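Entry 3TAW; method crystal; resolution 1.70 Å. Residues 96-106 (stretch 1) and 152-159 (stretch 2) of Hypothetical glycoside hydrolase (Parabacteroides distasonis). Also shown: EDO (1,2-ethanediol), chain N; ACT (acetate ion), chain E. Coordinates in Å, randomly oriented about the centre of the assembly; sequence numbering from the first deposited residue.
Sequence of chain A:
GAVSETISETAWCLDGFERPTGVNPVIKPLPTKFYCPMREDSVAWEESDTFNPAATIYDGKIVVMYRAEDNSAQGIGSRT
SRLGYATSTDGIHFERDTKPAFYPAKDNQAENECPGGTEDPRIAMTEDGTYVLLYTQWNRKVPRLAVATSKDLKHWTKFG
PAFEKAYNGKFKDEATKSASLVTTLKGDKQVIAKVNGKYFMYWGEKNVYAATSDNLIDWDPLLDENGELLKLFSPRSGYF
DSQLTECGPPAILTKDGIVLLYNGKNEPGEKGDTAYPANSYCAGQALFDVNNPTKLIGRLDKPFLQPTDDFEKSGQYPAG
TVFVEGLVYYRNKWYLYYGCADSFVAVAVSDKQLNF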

# COMPACT_ATOMS: atom_id res chain seq x y z
N ARG A 96 9.58 -14.78 10.42
CA ARG A 96 8.36 -14.97 9.61
C ARG A 96 7.54 -16.15 10.08
O ARG A 96 8.10 -17.22 10.35
N ASP A 97 6.23 -15.97 10.17
CA ASP A 97 5.32 -17.05 10.41
C ASP A 97 5.28 -18.02 9.22
O ASP A 97 5.36 -17.61 8.05
N THR A 98 5.07 -19.29 9.53
CA THR A 98 4.93 -20.30 8.50
C THR A 98 3.53 -20.34 7.91
O THR A 98 3.36 -20.88 6.85
N LYS A 99 2.55 -19.85 8.66
CA LYS A 99 1.17 -19.75 8.18
C LYS A 99 0.87 -18.30 7.81
O LYS A 99 1.15 -17.41 8.59
N PRO A 100 0.26 -18.06 6.63
CA PRO A 100 -0.18 -16.70 6.35
C PRO A 100 -1.22 -16.21 7.37
O PRO A 100 -2.01 -17.01 7.91
N ALA A 101 -1.21 -14.91 7.65
CA ALA A 101 -2.13 -14.32 8.63
C ALA A 101 -3.44 -13.82 8.00
O ALA A 101 -4.41 -13.56 8.72
N PHE A 102 -3.46 -13.69 6.68
CA PHE A 102 -4.64 -13.22 5.93
C PHE A 102 -4.66 -13.88 4.57
O PHE A 102 -3.62 -14.02 3.92
N TYR A 103 -5.84 -14.36 4.17
CA TYR A 103 -5.94 -15.21 2.98
C TYR A 103 -7.40 -15.41 2.60
O TYR A 103 -8.31 -15.21 3.42
N PRO A 104 -7.64 -15.80 1.34
CA PRO A 104 -9.00 -16.11 0.93
C PRO A 104 -9.46 -17.42 1.58
O PRO A 104 -8.62 -18.29 1.87
N ALA A 105 -10.76 -17.57 1.81
CA ALA A 105 -11.26 -18.71 2.53
C ALA A 105 -12.72 -18.93 2.16
O ALA A 105 -13.26 -18.17 1.35
N LYS A 106 -13.35 -19.95 2.74
CA LYS A 106 -14.79 -20.18 2.52
C LYS A 106 -15.55 -19.37 3.58
O LYS A 106 -16.19 -19.91 4.50
N ASP A 152 -5.10 -7.73 16.93
CA ASP A 152 -3.86 -8.48 17.08
C ASP A 152 -3.22 -8.92 15.76
O ASP A 152 -2.29 -9.73 15.78
N LEU A 153 -3.76 -8.43 14.65
CA LEU A 153 -3.24 -8.69 13.31
C LEU A 153 -3.38 -10.16 12.87
O LEU A 153 -2.83 -10.55 11.83
N LYS A 154 -4.16 -10.94 13.63
CA LYS A 154 -4.38 -12.37 13.33
C LYS A 154 -5.82 -12.81 13.38
O LYS A 154 -6.21 -13.66 12.58
N HIS A 155 -6.62 -12.24 14.28
CA HIS A 155 -8.04 -12.55 14.36
C HIS A 155 -8.77 -11.43 13.67
O HIS A 155 -9.06 -10.40 14.28
N TRP A 156 -9.00 -11.62 12.38
CA TRP A 156 -9.55 -10.57 11.52
C TRP A 156 -11.04 -10.74 11.29
O TRP A 156 -11.54 -11.87 11.17
N THR A 157 -11.74 -9.62 11.21
CA THR A 157 -13.11 -9.55 10.69
C THR A 157 -13.09 -8.87 9.33
O THR A 157 -12.61 -7.74 9.21
N LYS A 158 -13.59 -9.57 8.31
CA LYS A 158 -13.70 -9.03 6.96
C LYS A 158 -15.04 -8.34 6.81
O LYS A 158 -16.10 -8.96 7.05
N PHE A 159 -15.03 -7.06 6.44
CA PHE A 159 -16.27 -6.30 6.25
C PHE A 159 -16.69 -6.12 4.79
O PHE A 159 -17.78 -5.58 4.51

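Stretch 1 lies against stretch 2 without regular pairing, and side chains and bridging groups make most of the contact. Its centre is an aromatic corner. Phe 102 (chi1 t, chi2 82°) and Trp 156 (chi1 m, chi2 95°) both direct CA-to-CB toward the opposing stretch, and the edge of the phenyl ring meets the face of the indole. The planes stand at 80°, the phenyl centroid lies 4.9 Å from that of the five-membered ring, and Phe 102 CD1 approaches Trp 156 CD1 to 3.6 Å. The indole is further oriented by a weak hydrogen bond from Trp 156 NE1 to Leu 153 O (2.9 Å).

Lys 158 begins with chi1 m and then runs fully extended (t, t, t), so its aliphatic chain passes Phe 102, with CE 3.7 Å from Phe 102 CZ. This extension carries NZ to the backbone of stretch 1, where Lys 158 NZ donates to Tyr 103 O at 2.9 Å. Lys 158 NZ lies 5.0 Å from the centroid of the Phe 102 ring, so any cation-pi attraction is weak at best.

Lys 154 adopts the same m, t, t, t conformation. Its CA-to-CB bond points sideways, yet the extended chain brings Lys 154 NZ to 2.8 Å from Asp 97 OD2, forming a salt bridge; the CA-to-CB bond of Asp 97, with chi1 m, points toward stretch 2. Between this salt bridge and the Lys 158 contact with Tyr 103 O, the small Ala 101 packs its CB 3.9 Å from Leu 153 O, and a water donates to both Ala 101 O (2.7 Å) and Lys 154 O (2.6 Å).

The CA-to-CB bond of Tyr 103 (chi1 p) points away from stretch 2, but the end of the side chain comes nearer, and C1 of a 1,2-ethanediol lies over one face of its ring. The diol's O2 accepts from Tyr 103 N and donates to Tyr 103 O, both at 2.9 Å, while also lying over a face of Phe 102. Tyr 103 OH donates to acetate OXT (2.6 Å).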

# COMPACT_ATOMS: atom_id res chain seq x y z
CB ARG A 96 8.73 -15.17 8.14
CG ARG A 96 9.49 -14.01 7.54
CD ARG A 96 10.31 -14.44 6.33
NE ARG A 96 9.51 -14.91 5.20
CZ ARG A 96 10.00 -15.11 3.98
NH1 ARG A 96 11.29 -14.92 3.73
NH2 ARG A 96 9.19 -15.50 3.01
CB ASP A 97 3.90 -16.52 10.67
CG ASP A 97 3.70 -16.03 12.10
OD1 ASP A 97 4.67 -16.03 12.91
OD2 ASP A 97 2.55 -15.66 12.40
CB THR A 98 5.31 -21.70 9.03
OG1 THR A 98 4.51 -22.03 10.18
CG2 THR A 98 6.76 -21.73 9.39
CB LYS A 99 0.20 -20.19 9.28
CG LYS A 99 -1.17 -20.53 8.80
CD LYS A 99 -2.10 -20.86 9.97
CE LYS A 99 -2.62 -19.61 10.63
NZ LYS A 99 -3.45 -18.86 9.64
CB PRO A 100 -0.77 -16.79 4.93
CG PRO A 100 -1.22 -18.25 4.83
CD PRO A 100 -0.22 -19.04 5.63
CB ALA A 101 -1.45 -13.19 9.38
CB PHE A 102 -4.58 -11.70 5.81
CG PHE A 102 -5.91 -11.06 5.56
CD1 PHE A 102 -6.78 -10.81 6.60
CD2 PHE A 102 -6.28 -10.67 4.28
CE1 PHE A 102 -8.01 -10.21 6.38
CE2 PHE A 102 -7.52 -10.07 4.05
CZ PHE A 102 -8.37 -9.81 5.11
CB TYR A 103 -5.29 -16.59 3.27
CG TYR A 103 -5.68 -17.14 4.60
CD1 TYR A 103 -6.84 -17.87 4.76
CD2 TYR A 103 -4.89 -16.88 5.74
CE1 TYR A 103 -7.22 -18.36 6.00
CE2 TYR A 103 -5.25 -17.35 6.96
CZ TYR A 103 -6.43 -18.10 7.10
OH TYR A 103 -6.82 -18.57 8.33
CB PRO A 104 -8.88 -16.26 -0.59
CG PRO A 104 -7.49 -16.75 -0.80
CD PRO A 104 -6.67 -16.02 0.24
CB ALA A 105 -11.11 -18.48 4.05
CB LYS A 106 -15.09 -21.69 2.56
CG LYS A 106 -14.42 -22.42 1.41
CD LYS A 106 -14.88 -23.86 1.21
CE LYS A 106 -14.16 -24.46 -0.02
NZ LYS A 106 -14.53 -25.88 -0.29
CB ASP A 152 -4.10 -9.72 17.94
CG ASP A 152 -4.97 -10.76 17.25
OD1 ASP A 152 -5.53 -10.52 16.17
OD2 ASP A 152 -5.12 -11.84 17.85
CB LEU A 153 -1.78 -8.21 13.17
CG LEU A 153 -1.53 -6.72 13.38
CD1 LEU A 153 -0.03 -6.43 13.44
CD2 LEU A 153 -2.21 -5.88 12.30
CB LYS A 154 -3.52 -13.24 14.24
CG LYS A 154 -2.05 -13.04 13.89
CD LYS A 154 -1.13 -13.96 14.58
CE LYS A 154 0.22 -13.89 13.90
NZ LYS A 154 1.21 -14.69 14.66
CB HIS A 155 -8.47 -12.76 15.83
CG HIS A 155 -7.87 -13.99 16.44
ND1 HIS A 155 -6.66 -13.98 17.10
CD2 HIS A 155 -8.28 -15.28 16.43
CE1 HIS A 155 -6.37 -15.21 17.50
NE2 HIS A 155 -7.34 -16.02 17.10
CB TRP A 156 -8.85 -10.57 10.14
CG TRP A 156 -7.43 -10.23 10.15
CD1 TRP A 156 -6.37 -11.10 10.17
CD2 TRP A 156 -6.88 -8.92 10.10
NE1 TRP A 156 -5.19 -10.40 10.14
CE2 TRP A 156 -5.47 -9.06 10.09
CE3 TRP A 156 -7.44 -7.64 10.07
CZ2 TRP A 156 -4.62 -7.95 10.06
CZ3 TRP A 156 -6.59 -6.54 10.04
CH2 TRP A 156 -5.19 -6.71 10.04
CB THR A 157 -14.00 -8.80 11.67
OG1 THR A 157 -14.02 -9.53 12.91
CG2 THR A 157 -15.44 -8.66 11.14
CB LYS A 158 -13.55 -10.12 5.91
CG LYS A 158 -12.18 -10.79 5.88
CD LYS A 158 -12.08 -11.80 4.76
CE LYS A 158 -10.78 -12.59 4.80
NZ LYS A 158 -10.70 -13.68 3.79
CB PHE A 159 -16.14 -4.94 6.93
CG PHE A 159 -16.08 -5.03 8.43
CD1 PHE A 159 -17.24 -5.09 9.17
CD2 PHE A 159 -14.86 -5.07 9.09
CE1 PHE A 159 -17.20 -5.19 10.56
CE2 PHE A 159 -14.80 -5.16 10.48
CZ PHE A 159 -15.98 -5.22 11.21
C1 EDO N . -7.90 -15.11 8.10
O1 EDO N . -8.31 -13.96 8.83
C2 EDO N . -8.55 -15.03 6.73
O2 EDO N . -8.00 -13.92 6.00
C ACT E . -8.72 -21.36 8.11
O ACT E . -7.53 -21.77 7.92
OXT ACT E . -8.88 -20.18 8.52
CH3 ACT E . -9.91 -22.25 7.86
O HOH W 1 -4.57 -14.94 11.01